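Local coordinates for epidermin leader peptide processing serine protease EpiP (Staphylococcus aureus subsp. aureus, PDB 3QFH), which is a subtilisin-like serine endopeptidase that probably cleaves the leader peptide from the precursor of the lantibiotic epidermin, at residues 27-30 and 31-34; 58-61 and 62-66; 252-255 and 256-260. All blocks are in the same frame, centred on the assembly; numbering follows the deposited sequence.

Interaction 1: 27-30 and 31-34; sequences YKNT and ATFN. With SO4 (sulfate ion), chain L.
F33 N donates to N29 O (2.8 Å) and N34 N to T30 O, so the chain leaving strand 20-27 closes at once into the first turn of helix 30-40. N29 is the N-cap: its OD1 accepts from T32 N at 3.2 Å, with the donor 44° out of the carbonyl plane. With CG anti to the backbone N (chi1 180°), the N29 amide reaches forward to T32, whose CG2 also packs on OD1. A water bridges the same two residues, accepting from N29 N and hydrogen-bonded to T32 OG1. This capped strand-to-helix turn belongs to the propeptide region, whose antiparallel sheet carries helices 30-40 and 60-66. A sulfate, probably from the crystallisation liquor, sits at the helix N-terminus, where T30 N points almost straight at its O4 (2.7 Å) and H52 binds it too. On the buried side the Y27 and F33 rings lie in an offset face-to-face stack, centroids 3.8 Å apart and planes 8° from parallel. Y27 CD2 hangs over the centre of the F33 ring, while F33 CG lies nearer the rim of the tyrosine. Both rings also rest on A54 of strand 53-59, and Y27 OH hydrogen-bonds N47.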
ATOM      1  N   TYR A  27       5.829   4.499  23.636  1.00 32.28           N
ATOM      2  CA  TYR A  27       6.687   4.416  24.811  1.00 32.46           C
ATOM      3  C   TYR A  27       8.142   4.748  24.477  1.00 35.31           C
ATOM      4  O   TYR A  27       8.491   4.958  23.322  1.00 35.81           O
ATOM      5  CB  TYR A  27       6.533   3.060  25.511  1.00 31.20           C
ATOM      6  CG  TYR A  27       6.713   1.809  24.662  1.00 29.69           C
ATOM      7  CD1 TYR A  27       7.944   1.182  24.562  1.00 27.70           C
ATOM      8  CD2 TYR A  27       5.629   1.216  24.034  1.00 26.42           C
ATOM      9  CE1 TYR A  27       8.102   0.019  23.824  1.00 32.39           C
ATOM     10  CE2 TYR A  27       5.773   0.066  23.287  1.00 29.01           C
ATOM     11  CZ  TYR A  27       7.014  -0.536  23.188  1.00 28.85           C
ATOM     12  OH  TYR A  27       7.165  -1.691  22.450  1.00 30.10           O
ATOM     13  N   LYS A  28       8.987   4.825  25.494  1.00 37.30           N
ATOM     14  CA  LYS A  28      10.363   5.269  25.273  1.00 39.96           C
ATOM     15  C   LYS A  28      11.428   4.186  25.224  1.00 40.40           C
ATOM     16  O   LYS A  28      12.414   4.339  24.524  1.00 41.28           O
ATOM     17  CB  LYS A  28      10.730   6.317  26.332  1.00 40.65           C
ATOM     18  CG  LYS A  28       9.851   7.562  26.242  1.00 43.01           C
ATOM     19  CD  LYS A  28      10.276   8.683  27.190  1.00 47.25           C
ATOM     20  CE  LYS A  28       9.320   9.876  27.064  1.00 48.39           C
ATOM     21  NZ  LYS A  28       9.725  11.055  27.890  1.00 52.42           N
ATOM     22  N   ASN A  29      11.219   3.092  25.941  1.00 41.11           N
ATOM     23  CA  ASN A  29      12.240   2.057  26.054  1.00 42.82           C
ATOM     24  C   ASN A  29      11.639   0.675  26.311  1.00 42.40           C
ATOM     25  O   ASN A  29      10.839   0.494  27.228  1.00 41.30           O
ATOM     26  CB  ASN A  29      13.163   2.459  27.213  1.00 45.12           C
ATOM     27  CG  ASN A  29      14.284   1.464  27.465  1.00 47.96           C
ATOM     28  OD1 ASN A  29      14.430   0.956  28.578  1.00 52.58           O
ATOM     29  ND2 ASN A  29      15.078   1.182  26.439  1.00 52.67           N
ATOM     30  N   THR A  30      12.034  -0.300  25.502  1.00 42.74           N
ATOM     31  CA  THR A  30      11.547  -1.671  25.644  1.00 42.82           C
ATOM     32  C   THR A  30      11.652  -2.206  27.071  1.00 42.90           C
ATOM     33  O   THR A  30      10.658  -2.645  27.640  1.00 43.10           O
ATOM     34  CB  THR A  30      12.260  -2.604  24.643  1.00 44.21           C
ATOM     35  OG1 THR A  30      11.701  -2.368  23.343  1.00 46.63           O
ATOM     36  CG2 THR A  30      12.081  -4.095  25.008  1.00 44.82           C
ATOM     37  N   ALA A  31      12.836  -2.139  27.662  1.00 44.90           N
ATOM     38  CA  ALA A  31      13.041  -2.649  29.030  1.00 45.80           C
ATOM     39  C   ALA A  31      12.155  -1.966  30.103  1.00 44.81           C
ATOM     40  O   ALA A  31      11.535  -2.638  30.932  1.00 45.31           O
ATOM     41  CB  ALA A  31      14.517  -2.544  29.411  1.00 47.84           C
ATOM     42  N   THR A  32      12.095  -0.642  30.100  1.00 43.26           N
ATOM     43  CA  THR A  32      11.293   0.057  31.095  1.00 42.41           C
ATOM     44  C   THR A  32       9.796  -0.137  30.818  1.00 40.63           C
ATOM     45  O   THR A  32       8.991  -0.216  31.746  1.00 40.54           O
ATOM     46  CB  THR A  32      11.621   1.563  31.156  1.00 42.58           C
ATOM     47  OG1 THR A  32      11.154   2.218  29.970  1.00 42.10           O
ATOM     48  CG2 THR A  32      13.130   1.783  31.322  1.00 43.63           C
ATOM     49  N   PHE A  33       9.418  -0.216  29.548  1.00 39.05           N
ATOM     50  CA  PHE A  33       8.006  -0.433  29.203  1.00 37.94           C
ATOM     51  C   PHE A  33       7.541  -1.811  29.678  1.00 38.69           C
ATOM     52  O   PHE A  33       6.480  -1.928  30.292  1.00 38.01           O
ATOM     53  CB  PHE A  33       7.755  -0.267  27.705  1.00 36.61           C
ATOM     54  CG  PHE A  33       6.327  -0.535  27.297  1.00 37.15           C
ATOM     55  CD1 PHE A  33       5.336   0.399  27.545  1.00 38.02           C
ATOM     56  CD2 PHE A  33       5.980  -1.723  26.660  1.00 39.06           C
ATOM     57  CE1 PHE A  33       4.023   0.156  27.188  1.00 35.10           C
ATOM     58  CE2 PHE A  33       4.662  -1.970  26.295  1.00 40.17           C
ATOM     59  CZ  PHE A  33       3.685  -1.024  26.560  1.00 37.29           C
ATOM     60  N   ASN A  34       8.332  -2.846  29.406  1.00 40.52           N
ATOM     61  CA  ASN A  34       7.960  -4.202  29.835  1.00 43.61           C
ATOM     62  C   ASN A  34       7.812  -4.248  31.337  1.00 45.27           C
ATOM     63  O   ASN A  34       6.897  -4.869  31.856  1.00 46.06           O
ATOM     64  CB  ASN A  34       8.992  -5.252  29.404  1.00 44.79           C
ATOM     65  CG  ASN A  34       9.017  -5.479  27.910  1.00 46.51           C
ATOM     66  OD1 ASN A  34       8.079  -5.128  27.184  1.00 48.04           O
ATOM     67  ND2 ASN A  34      10.105  -6.067  27.434  1.00 49.91           N
TER
HETATM   68  S   SO4 L 458      15.247  -0.060  23.311  0.75 57.46           S
HETATM   69  O1  SO4 L 458      15.958  -0.468  24.519  0.75 58.49           O
HETATM   70  O2  SO4 L 458      15.900   1.117  22.749  0.75 57.14           O
HETATM   71  O3  SO4 L 458      15.259  -1.143  22.331  0.75 56.06           O
HETATM   72  O4  SO4 L 458      13.867   0.255  23.657  0.75 54.71           O
HETATM   73  O   HOH W   1       9.245   2.847  28.133  1.00 27.34           O

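Interaction 2: 58-61 and 62-66; sequences MTKM and HANAL
M58 CG stands between its backbone N and carbonyl carbon (chi1 53°), and the chain runs extended from there, which carries SD and CE in against A63 and L66. T59 OG1 takes the corresponding position on its own residue (chi1 64°), within bonding distance of H62 N. The result is an N-capped helix start: strand 53-59 of the propeptide sheet passes directly into helix 60-66, with T59 as the cap. H62 N donates to T59 OG1 at 3.1 Å (158°), and A63 N donates to T59 O at 2.9 Å, so one residue receives N-H groups through both its hydroxyl and its carbonyl. N64 N to K60 O and A65 N to M61 O continue the helical pattern.

The H62 imidazole swings back beside the cap and brings ND1 to 3.0 Å from T59 OG1. ND1 is also weakly hydrogen-bonded to a water that accepts from T59 N, so one water joins the ring to the backbone of the cap residue. A bound sulfate lies beside this histidine. On the buried side the M58 thioether lies along A63, with M58 CE 3.7 Å from A63 CA, and the methionine meets L66 at about a right angle. Y23 of strand 20-27 touches M58 and A63, while I73 and I76 of strand 73-78 touch L66, so this side of the short helix lies on the sheet. The tightest carbon contact is M58 CE against L66 CD2, at 3.4 Å.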
ATOM      1  N   MET A  58      -7.531  -0.596  28.260  1.00 40.20           N
ATOM      2  CA  MET A  58      -7.632  -0.139  29.648  1.00 41.10           C
ATOM      3  C   MET A  58      -8.744   0.887  29.874  1.00 40.73           C
ATOM      4  O   MET A  58      -9.268   1.460  28.923  1.00 40.09           O
ATOM      5  CB  MET A  58      -6.283   0.418  30.129  1.00 40.61           C
ATOM      6  CG  MET A  58      -5.666   1.482  29.262  1.00 39.88           C
ATOM      7  SD  MET A  58      -3.970   1.936  29.788  1.00 43.05           S
ATOM      8  CE  MET A  58      -3.488   2.971  28.418  1.00 39.60           C
ATOM      9  N   THR A  59      -9.114   1.088  31.142  1.00 40.75           N
ATOM     10  CA  THR A  59     -10.143   2.071  31.494  1.00 42.01           C
ATOM     11  C   THR A  59      -9.599   3.460  31.230  1.00 40.85           C
ATOM     12  O   THR A  59      -8.381   3.644  31.116  1.00 36.76           O
ATOM     13  CB  THR A  59     -10.567   1.988  32.991  1.00 43.80           C
ATOM     14  OG1 THR A  59      -9.448   2.311  33.836  1.00 39.11           O
ATOM     15  CG2 THR A  59     -11.097   0.595  33.329  1.00 46.06           C
ATOM     16  N   LYS A  60     -10.482   4.450  31.150  1.00 43.37           N
ATOM     17  CA  LYS A  60     -10.013   5.814  30.897  1.00 44.75           C
ATOM     18  C   LYS A  60      -9.208   6.300  32.109  1.00 43.73           C
ATOM     19  O   LYS A  60      -8.292   7.096  31.964  1.00 42.44           O
ATOM     20  CB  LYS A  60     -11.161   6.781  30.588  1.00 47.49           C
ATOM     21  CG  LYS A  60     -10.656   8.107  29.970  1.00 50.72           C
ATOM     22  CD  LYS A  60     -11.747   9.165  29.826  1.00 56.12           C
ATOM     23  CE  LYS A  60     -12.110   9.779  31.184  1.00 57.71           C
ATOM     24  NZ  LYS A  60     -13.117  10.865  31.047  1.00 60.18           N
ATOM     25  N   MET A  61      -9.553   5.799  33.291  1.00 45.14           N
ATOM     26  CA  MET A  61      -8.851   6.146  34.527  1.00 45.93           C
ATOM     27  C   MET A  61      -7.408   5.632  34.528  1.00 43.05           C
ATOM     28  O   MET A  61      -6.498   6.345  34.959  1.00 40.16           O
ATOM     29  CB  MET A  61      -9.599   5.583  35.739  1.00 49.46           C
ATOM     30  CG  MET A  61     -10.964   6.203  35.966  1.00 55.82           C
ATOM     31  SD  MET A  61     -10.889   7.905  36.554  1.00 65.72           S
ATOM     32  CE  MET A  61     -10.294   7.673  38.235  1.00 65.22           C
ATOM     33  N   HIS A  62      -7.200   4.397  34.068  1.00 42.16           N
ATOM     34  CA  HIS A  62      -5.840   3.838  33.997  1.00 41.47           C
ATOM     35  C   HIS A  62      -5.068   4.461  32.835  1.00 39.23           C
ATOM     36  O   HIS A  62      -3.864   4.641  32.930  1.00 39.28           O
ATOM     37  CB  HIS A  62      -5.822   2.303  33.899  1.00 42.29           C
ATOM     38  CG  HIS A  62      -6.195   1.610  35.173  1.00 46.04           C
ATOM     39  ND1 HIS A  62      -7.313   0.816  35.291  1.00 51.60           N
ATOM     40  CD2 HIS A  62      -5.606   1.612  36.393  1.00 50.86           C
ATOM     41  CE1 HIS A  62      -7.395   0.351  36.527  1.00 53.54           C
ATOM     42  NE2 HIS A  62      -6.370   0.820  37.215  1.00 53.95           N
ATOM     43  N   ALA A  63      -5.761   4.806  31.755  1.00 38.95           N
ATOM     44  CA  ALA A  63      -5.106   5.470  30.633  1.00 37.68           C
ATOM     45  C   ALA A  63      -4.525   6.808  31.114  1.00 37.72           C
ATOM     46  O   ALA A  63      -3.395   7.162  30.785  1.00 35.44           O
ATOM     47  CB  ALA A  63      -6.076   5.691  29.502  1.00 37.72           C
ATOM     48  N   ASN A  64      -5.299   7.525  31.923  1.00 38.98           N
ATOM     49  CA  ASN A  64      -4.865   8.817  32.444  1.00 40.09           C
ATOM     50  C   ASN A  64      -3.714   8.709  33.427  1.00 38.58           C
ATOM     51  O   ASN A  64      -2.806   9.524  33.400  1.00 38.74           O
ATOM     52  CB  ASN A  64      -6.057   9.596  33.018  1.00 41.88           C
ATOM     53  CG  ASN A  64      -6.874  10.260  31.928  1.00 44.61           C
ATOM     54  OD1 ASN A  64      -8.026   9.914  31.691  1.00 51.02           O
ATOM     55  ND2 ASN A  64      -6.253  11.188  31.220  1.00 52.13           N
ATOM     56  N   ALA A  65      -3.735   7.689  34.270  1.00 38.74           N
ATOM     57  CA  ALA A  65      -2.653   7.479  35.211  1.00 39.13           C
ATOM     58  C   ALA A  65      -1.385   7.091  34.445  1.00 38.47           C
ATOM     59  O   ALA A  65      -0.291   7.514  34.801  1.00 39.67           O
ATOM     60  CB  ALA A  65      -3.018   6.389  36.223  1.00 39.46           C
ATOM     61  N   LEU A  66      -1.541   6.279  33.396  1.00 37.25           N
ATOM     62  CA  LEU A  66      -0.397   5.824  32.595  1.00 36.21           C
ATOM     63  C   LEU A  66       0.322   6.995  31.910  1.00 34.97           C
ATOM     64  O   LEU A  66       1.526   6.965  31.737  1.00 36.56           O
ATOM     65  CB  LEU A  66      -0.842   4.783  31.559  1.00 35.03           C
ATOM     66  CG  LEU A  66       0.263   4.155  30.710  1.00 34.69           C
ATOM     67  CD1 LEU A  66       1.225   3.380  31.597  1.00 33.78           C
ATOM     68  CD2 LEU A  66      -0.325   3.256  29.640  1.00 31.92           C
TER
HETATM   69  O   HOH W   2      -7.495  -0.711  33.081  1.00 30.82           O

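Interaction 3: 252-255 and 256-260; sequences DEKV and EYDAL
K254 and D258 lie one turn apart, and their side chains meet at a slant, the lysine passing along the carboxylate rather than pointing straight into it. They form an i to i+4 salt bridge on the first turns of helix 254-269, a helix of the subtilisin-like catalytic domain whose start abuts strand 73-78 of the propeptide region. K254 CG is anti to the backbone N (chi1 176°), and a bend at chi2 (66°) swings the rest of the chain across the side of the helix, past the D258 carboxylate. Its methylenes therefore carry much of the contact: K254 CE is 3.2 Å from D258 OD2, whereas K254 NZ forms a weak hydrogen bond to D258 OD1 at 3.4 Å. E26 OE1 lies close to D258 OD2, a like-charge neighbour whose repulsion the K254 ammonium probably offsets in part.

Y257 and E256 leave the helix in other directions: the Y257 ring packs on strand 237-241 and M310, and E256 OE1 accepts from N77 ND2 of the propeptide region. V255 packs on Y75 of strand 73-78. E253 is the N-cap residue, but its carboxylate leads away from the turn to a salt bridge with R295 and a hydrogen bond from I240 N, while E253 O receives Y257 N at 3.1 Å. In front of it, D252 OD1 weakly accepts from K254 N, and D252 OD2 pairs with R250.

D258 N makes the straightest backbone bond of the turn, 2.9 Å to K254 O with an angle of 177° at the hydrogen.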
ATOM      1  N   ASP A 252      -5.990  13.530  19.306  1.00 42.39           N
ATOM      2  CA  ASP A 252      -5.817  13.274  17.883  1.00 40.99           C
ATOM      3  C   ASP A 252      -5.313  11.832  17.671  1.00 40.08           C
ATOM      4  O   ASP A 252      -5.438  11.002  18.570  1.00 40.53           O
ATOM      5  CB  ASP A 252      -4.876  14.312  17.272  1.00 40.07           C
ATOM      6  CG  ASP A 252      -3.473  14.269  17.875  1.00 42.80           C
ATOM      7  OD1 ASP A 252      -3.184  13.389  18.728  1.00 39.08           O
ATOM      8  OD2 ASP A 252      -2.649  15.130  17.497  1.00 44.26           O
ATOM      9  N   GLU A 253      -4.750  11.538  16.499  1.00 38.20           N
ATOM     10  CA  GLU A 253      -4.271  10.188  16.186  1.00 37.66           C
ATOM     11  C   GLU A 253      -2.749  10.163  16.019  1.00 36.54           C
ATOM     12  O   GLU A 253      -2.186   9.465  15.184  1.00 35.08           O
ATOM     13  CB  GLU A 253      -5.036   9.678  14.966  1.00 37.94           C
ATOM     14  CG  GLU A 253      -6.559   9.721  15.258  1.00 41.44           C
ATOM     15  CD  GLU A 253      -7.446   9.600  14.053  1.00 44.10           C
ATOM     16  OE1 GLU A 253      -6.991   9.840  12.918  1.00 43.60           O
ATOM     17  OE2 GLU A 253      -8.638   9.286  14.257  1.00 50.98           O
ATOM     18  N   LYS A 254      -2.099  10.918  16.886  1.00 37.12           N
ATOM     19  CA  LYS A 254      -0.661  11.058  16.904  1.00 36.17           C
ATOM     20  C   LYS A 254       0.131   9.759  16.945  1.00 34.41           C
ATOM     21  O   LYS A 254       1.099   9.591  16.179  1.00 32.58           O
ATOM     22  CB  LYS A 254      -0.287  11.901  18.118  1.00 38.24           C
ATOM     23  CG  LYS A 254       1.199  12.094  18.379  1.00 40.50           C
ATOM     24  CD  LYS A 254       1.875  12.886  17.305  1.00 43.45           C
ATOM     25  CE  LYS A 254       3.253  13.388  17.774  1.00 44.99           C
ATOM     26  NZ  LYS A 254       4.038  13.985  16.662  1.00 46.95           N
ATOM     27  N   VAL A 255      -0.242   8.847  17.836  1.00 32.27           N
ATOM     28  CA  VAL A 255       0.538   7.613  17.985  1.00 31.64           C
ATOM     29  C   VAL A 255       0.582   6.798  16.699  1.00 31.35           C
ATOM     30  O   VAL A 255       1.642   6.289  16.318  1.00 29.31           O
ATOM     31  CB  VAL A 255       0.083   6.769  19.183  1.00 32.33           C
ATOM     32  CG1 VAL A 255       0.868   5.473  19.249  1.00 29.45           C
ATOM     33  CG2 VAL A 255       0.292   7.557  20.455  1.00 31.88           C
ATOM     34  N   GLU A 256      -0.558   6.708  16.019  1.00 31.57           N
ATOM     35  CA  GLU A 256      -0.643   5.994  14.770  1.00 31.50           C
ATOM     36  C   GLU A 256       0.186   6.682  13.704  1.00 31.37           C
ATOM     37  O   GLU A 256       0.864   6.027  12.938  1.00 29.14           O
ATOM     38  CB  GLU A 256      -2.091   5.881  14.274  1.00 31.57           C
ATOM     39  CG  GLU A 256      -2.898   4.765  14.871  1.00 37.94           C
ATOM     40  CD  GLU A 256      -3.340   4.979  16.305  1.00 43.18           C
ATOM     41  OE1 GLU A 256      -3.290   6.131  16.823  1.00 45.73           O
ATOM     42  OE2 GLU A 256      -3.778   3.965  16.899  1.00 44.96           O
ATOM     43  N   TYR A 257       0.088   8.008  13.636  1.00 33.34           N
ATOM     44  CA  TYR A 257       0.835   8.783  12.649  1.00 33.51           C
ATOM     45  C   TYR A 257       2.333   8.485  12.801  1.00 33.03           C
ATOM     46  O   TYR A 257       3.017   8.105  11.837  1.00 32.11           O
ATOM     47  CB  TYR A 257       0.565  10.287  12.809  1.00 33.78           C
ATOM     48  CG  TYR A 257       1.237  11.093  11.730  1.00 38.11           C
ATOM     49  CD1 TYR A 257       0.548  11.461  10.586  1.00 39.95           C
ATOM     50  CD2 TYR A 257       2.586  11.440  11.830  1.00 40.68           C
ATOM     51  CE1 TYR A 257       1.179  12.175   9.568  1.00 41.75           C
ATOM     52  CE2 TYR A 257       3.213  12.160  10.831  1.00 42.69           C
ATOM     53  CZ  TYR A 257       2.502  12.519   9.700  1.00 42.01           C
ATOM     54  OH  TYR A 257       3.125  13.221   8.699  1.00 43.23           O
ATOM     55  N   ASP A 258       2.821   8.641  14.024  1.00 32.75           N
ATOM     56  CA  ASP A 258       4.218   8.382  14.346  1.00 33.64           C
ATOM     57  C   ASP A 258       4.609   6.957  14.040  1.00 32.88           C
ATOM     58  O   ASP A 258       5.682   6.724  13.520  1.00 34.53           O
ATOM     59  CB  ASP A 258       4.490   8.643  15.831  1.00 34.13           C
ATOM     60  CG  ASP A 258       4.432  10.125  16.190  1.00 37.82           C
ATOM     61  OD1 ASP A 258       4.443  10.966  15.265  1.00 40.34           O
ATOM     62  OD2 ASP A 258       4.392  10.445  17.399  1.00 39.44           O
ATOM     63  N   ALA A 259       3.751   6.006  14.392  1.00 32.16           N
ATOM     64  CA  ALA A 259       4.051   4.593  14.171  1.00 32.95           C
ATOM     65  C   ALA A 259       4.252   4.330  12.684  1.00 31.40           C
ATOM     66  O   ALA A 259       5.234   3.687  12.283  1.00 30.52           O
ATOM     67  CB  ALA A 259       2.938   3.710  14.707  1.00 32.15           C
ATOM     68  N   LEU A 260       3.329   4.853  11.885  1.00 30.69           N
ATOM     69  CA  LEU A 260       3.368   4.690  10.430  1.00 31.28           C
ATOM     70  C   LEU A 260       4.586   5.370   9.773  1.00 30.26           C
ATOM     71  O   LEU A 260       5.264   4.750   8.949  1.00 29.10           O
ATOM     72  CB  LEU A 260       2.057   5.181   9.803  1.00 30.43           C
ATOM     73  CG  LEU A 260       1.866   4.858   8.323  1.00 35.23           C
ATOM     74  CD1 LEU A 260       2.125   3.351   8.039  1.00 35.88           C
ATOM     75  CD2 LEU A 260       0.473   5.262   7.879  1.00 37.05           C
TER

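All three contacts are the first turns of helices, each placed where a strand or loop runs into one. Interactions 1 and 2 belong to the propeptide region and flank the same strands, 20-27 and 53-59, with centres about 18 Å apart; each pairs a side-chain cap and a water on the outer side with a buried apolar contact, aromatic stacking in one and methionine on aliphatic carbon in the other. Interaction 3 lies in the subtilase region, nearer the centre of the chain, where most of the touching residues are buried. There a weak salt bridge replaces the side-chain cap, and the cap residue's carboxylate is spent on other partners. Strand 73-78 is common ground for 58-66 and 252-260.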